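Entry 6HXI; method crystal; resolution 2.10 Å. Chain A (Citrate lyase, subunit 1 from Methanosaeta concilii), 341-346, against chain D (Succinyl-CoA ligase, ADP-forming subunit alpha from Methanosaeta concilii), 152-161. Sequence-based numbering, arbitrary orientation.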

ATOM      1  N   ALA A 341     -29.380   6.631  48.521  1.00 49.81           N
ATOM      2  CA  ALA A 341     -30.662   6.309  47.916  1.00 49.82           C
ATOM      3  C   ALA A 341     -30.423   5.374  46.724  1.00 52.24           C
ATOM      4  O   ALA A 341     -29.310   4.882  46.538  1.00 51.10           O
ATOM      5  CB  ALA A 341     -31.347   7.588  47.454  1.00 49.69           C
ATOM      6  N   ILE A 342     -31.475   5.100  45.946  1.00 49.59           N
ATOM      7  CA  ILE A 342     -31.375   4.323  44.722  1.00 49.97           C
ATOM      8  C   ILE A 342     -30.924   5.366  43.690  1.00 57.13           C
ATOM      9  O   ILE A 342     -31.668   6.310  43.422  1.00 59.35           O
ATOM     10  CB  ILE A 342     -32.714   3.631  44.354  1.00 53.08           C
ATOM     11  CG1 ILE A 342     -33.172   2.672  45.470  1.00 53.99           C
ATOM     12  CG2 ILE A 342     -32.584   2.878  43.001  1.00 53.58           C
ATOM     13  CD1 ILE A 342     -34.685   2.306  45.423  1.00 65.50           C
ATOM     14  N   ALA A 343     -29.671   5.265  43.215  1.00 53.21           N
ATOM     15  CA  ALA A 343     -29.084   6.237  42.280  1.00 51.28           C
ATOM     16  C   ALA A 343     -29.777   6.303  40.929  1.00 55.70           C
ATOM     17  O   ALA A 343     -30.305   5.303  40.446  1.00 56.29           O
ATOM     18  CB  ALA A 343     -27.594   5.988  42.104  1.00 50.78           C
ATOM     19  N   ASN A 344     -29.761   7.497  40.324  1.00 52.05           N
ATOM     20  CA  ASN A 344     -30.327   7.752  39.009  1.00 51.29           C
ATOM     21  C   ASN A 344     -29.282   7.473  37.955  1.00 56.04           C
ATOM     22  O   ASN A 344     -29.608   6.865  36.948  1.00 56.97           O
ATOM     23  CB  ASN A 344     -30.817   9.196  38.888  1.00 48.69           C
ATOM     24  CG  ASN A 344     -32.021   9.509  39.742  1.00 55.45           C
ATOM     25  OD1 ASN A 344     -33.142   9.079  39.464  1.00 50.04           O
ATOM     26  ND2 ASN A 344     -31.832  10.327  40.748  1.00 46.34           N
ATOM     27  N   PHE A 345     -28.022   7.894  38.172  1.00 52.65           N
ATOM     28  CA  PHE A 345     -26.976   7.689  37.160  1.00 51.39           C
ATOM     29  C   PHE A 345     -25.588   7.372  37.711  1.00 53.93           C
ATOM     30  O   PHE A 345     -24.737   6.941  36.928  1.00 55.03           O
ATOM     31  CB  PHE A 345     -26.896   8.889  36.191  1.00 52.05           C
ATOM     32  CG  PHE A 345     -26.494  10.199  36.820  1.00 52.19           C
ATOM     33  CD1 PHE A 345     -27.423  10.971  37.509  1.00 54.61           C
ATOM     34  CD2 PHE A 345     -25.187  10.657  36.729  1.00 53.37           C
ATOM     35  CE1 PHE A 345     -27.036  12.153  38.142  1.00 55.65           C
ATOM     36  CE2 PHE A 345     -24.802  11.839  37.355  1.00 56.12           C
ATOM     37  CZ  PHE A 345     -25.732  12.585  38.053  1.00 54.37           C
ATOM     38  N   THR A 346     -25.335   7.625  39.006  1.00 47.44           N
ATOM     39  CA  THR A 346     -24.056   7.312  39.668  1.00 47.08           C
ATOM     40  C   THR A 346     -23.887   5.812  39.591  1.00 50.63           C
ATOM     41  O   THR A 346     -24.739   5.091  40.108  1.00 53.41           O
ATOM     42  CB  THR A 346     -24.063   7.792  41.169  1.00 49.34           C
ATOM     43  OG1 THR A 346     -24.076   9.219  41.220  1.00 49.96           O
ATOM     44  CG2 THR A 346     -22.856   7.294  41.971  1.00 44.10           C
TER
ATOM     45  N   GLY D 152     -33.567  12.769  30.806  1.00 42.38           N
ATOM     46  CA  GLY D 152     -32.250  12.137  30.866  1.00 39.79           C
ATOM     47  C   GLY D 152     -32.161  10.885  31.709  1.00 42.54           C
ATOM     48  O   GLY D 152     -32.834   9.888  31.439  1.00 42.46           O
ATOM     49  N   ASN D 153     -31.383  10.958  32.776  1.00 39.02           N
ATOM     50  CA  ASN D 153     -31.144   9.840  33.698  1.00 38.79           C
ATOM     51  C   ASN D 153     -32.182   9.669  34.808  1.00 41.99           C
ATOM     52  O   ASN D 153     -32.025   8.772  35.636  1.00 41.42           O
ATOM     53  CB  ASN D 153     -29.768   9.999  34.322  1.00 37.79           C
ATOM     54  CG  ASN D 153     -28.638   9.900  33.335  1.00 51.71           C
ATOM     55  OD1 ASN D 153     -28.469   8.894  32.640  1.00 44.01           O
ATOM     56  ND2 ASN D 153     -27.799  10.914  33.307  1.00 34.86           N
ATOM     57  N   THR D 154     -33.234  10.505  34.839  1.00 39.73           N
ATOM     58  CA  THR D 154     -34.256  10.398  35.895  1.00 40.63           C
ATOM     59  C   THR D 154     -34.804   8.980  36.022  1.00 48.40           C
ATOM     60  O   THR D 154     -35.283   8.420  35.040  1.00 47.90           O
ATOM     61  CB  THR D 154     -35.375  11.396  35.689  1.00 39.26           C
ATOM     62  OG1 THR D 154     -34.807  12.682  35.581  1.00 36.65           O
ATOM     63  CG2 THR D 154     -36.395  11.373  36.811  1.00 35.30           C
ATOM     64  N   ALA D 155     -34.729   8.425  37.252  1.00 48.40           N
ATOM     65  CA  ALA D 155     -35.214   7.109  37.692  1.00 50.13           C
ATOM     66  C   ALA D 155     -34.318   5.923  37.299  1.00 54.47           C
ATOM     67  O   ALA D 155     -34.751   4.772  37.406  1.00 58.32           O
ATOM     68  CB  ALA D 155     -36.651   6.873  37.269  1.00 51.73           C
ATOM     69  N   GLY D 156     -33.068   6.205  36.946  1.00 46.00           N
ATOM     70  CA  GLY D 156     -32.033   5.199  36.742  1.00 45.47           C
ATOM     71  C   GLY D 156     -32.217   4.080  35.753  1.00 51.34           C
ATOM     72  O   GLY D 156     -32.489   4.321  34.581  1.00 51.05           O
ATOM     73  N   THR D 157     -31.949   2.845  36.197  1.00 50.49           N
ATOM     74  CA  THR D 157     -32.002   1.648  35.338  1.00 51.20           C
ATOM     75  C   THR D 157     -33.425   1.235  34.968  1.00 58.60           C
ATOM     76  O   THR D 157     -34.363   1.539  35.711  1.00 61.80           O
ATOM     77  CB  THR D 157     -31.233   0.471  35.969  1.00 52.80           C
ATOM     78  OG1 THR D 157     -31.912   0.040  37.155  1.00 55.04           O
ATOM     79  CG2 THR D 157     -29.794   0.812  36.287  1.00 43.67           C
ATOM     80  N   ILE D 158     -33.573   0.479  33.868  1.00 54.28           N
ATOM     81  CA  ILE D 158     -34.867  -0.055  33.437  1.00 55.84           C
ATOM     82  C   ILE D 158     -35.414  -1.036  34.487  1.00 63.34           C
ATOM     83  O   ILE D 158     -36.633  -1.094  34.667  1.00 66.50           O
ATOM     84  CB  ILE D 158     -34.814  -0.620  31.984  1.00 58.40           C
ATOM     85  CG1 ILE D 158     -34.953   0.499  30.976  1.00 56.66           C
ATOM     86  CG2 ILE D 158     -35.854  -1.695  31.688  1.00 62.83           C
ATOM     87  CD1 ILE D 158     -36.307   1.236  30.908  1.00 60.30           C
ATOM     88  N   GLU D 159     -34.519  -1.756  35.218  1.00 60.60           N
ATOM     89  CA  GLU D 159     -34.906  -2.645  36.310  1.00 63.11           C
ATOM     90  C   GLU D 159     -35.611  -1.835  37.399  1.00 65.73           C
ATOM     91  O   GLU D 159     -36.685  -2.227  37.857  1.00 69.23           O
ATOM     92  CB  GLU D 159     -33.687  -3.384  36.881  1.00 65.75           C
ATOM     93  CG  GLU D 159     -33.348  -4.662  36.131  1.00 83.08           C
ATOM     94  CD  GLU D 159     -31.943  -5.201  36.332  1.00116.22           C
ATOM     95  OE1 GLU D 159     -31.752  -6.426  36.148  1.00114.46           O
ATOM     96  OE2 GLU D 159     -31.028  -4.398  36.631  1.00118.77           O
ATOM     97  N   ASN D 160     -35.031  -0.682  37.769  1.00 57.16           N
ATOM     98  CA  ASN D 160     -35.601   0.229  38.742  1.00 56.06           C
ATOM     99  C   ASN D 160     -36.931   0.811  38.232  1.00 59.30           C
ATOM    100  O   ASN D 160     -37.873   0.884  39.014  1.00 62.69           O
ATOM    101  CB  ASN D 160     -34.607   1.332  39.106  1.00 55.20           C
ATOM    102  CG  ASN D 160     -35.144   2.299  40.121  1.00 62.39           C
ATOM    103  OD1 ASN D 160     -35.382   1.961  41.285  1.00 65.11           O
ATOM    104  ND2 ASN D 160     -35.437   3.488  39.668  1.00 47.90           N
ATOM    105  N   ILE D 161     -37.030   1.172  36.934  1.00 51.76           N
ATOM    106  CA  ILE D 161     -38.284   1.671  36.339  1.00 51.33           C
ATOM    107  C   ILE D 161     -39.385   0.627  36.454  1.00 59.51           C
ATOM    108  O   ILE D 161     -40.503   0.961  36.855  1.00 61.54           O
ATOM    109  CB  ILE D 161     -38.077   2.187  34.889  1.00 51.80           C
ATOM    110  CG1 ILE D 161     -37.509   3.598  34.913  1.00 49.13           C
ATOM    111  CG2 ILE D 161     -39.355   2.134  34.027  1.00 53.99           C
ATOM    112  CD1 ILE D 161     -36.373   3.684  34.061  1.00 53.50           C
TER
HETATM  113  O   HOH W   1     -31.722   3.087  39.344  1.00 47.00           O

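The chain A stretch has no regular secondary structure, whereas chain D forms a type II turn from N153(D) to G156(D), closed by G156(D) N to N153(D) O (3.1 Å), and then enters a helix at I158(D). T157(D) caps that helix, its OG1 accepting from N160(D) N at 3.3 Å. The chains come closest in register at N344(A) and G156(D), whose CA atoms lie 3.8 Å apart. Here G156(D) CA makes a CA-H...O contact of 2.9 Å with N344(A) O. Glycine suits this position twice over: its phi is positive, and a CB would fall 2.9 Å from A343(A) O, a clash. One water joins the backbones, donating to A343(A) O (2.9 Å) and accepting from T157(D) N (3.2 Å).

The direct hydrogen bond between the stretches uses the side chain of N344(A), in the m rotamer, whose OD1 accepts from A155(D) N within the turn (2.8 Å); its ND2 is satisfied elsewhere in the structure. F345(A) packs against N153(D), with CB 3.5 Å from N153(D) CG. I342(A) points toward chain D and places CG2 3.4 Å from N160(D) OD1. The N160(D) amide is held by its ND2 bond to A155(D) O (2.7 Å), tying the helix start to the turn. Together the stretches bury 306 Å².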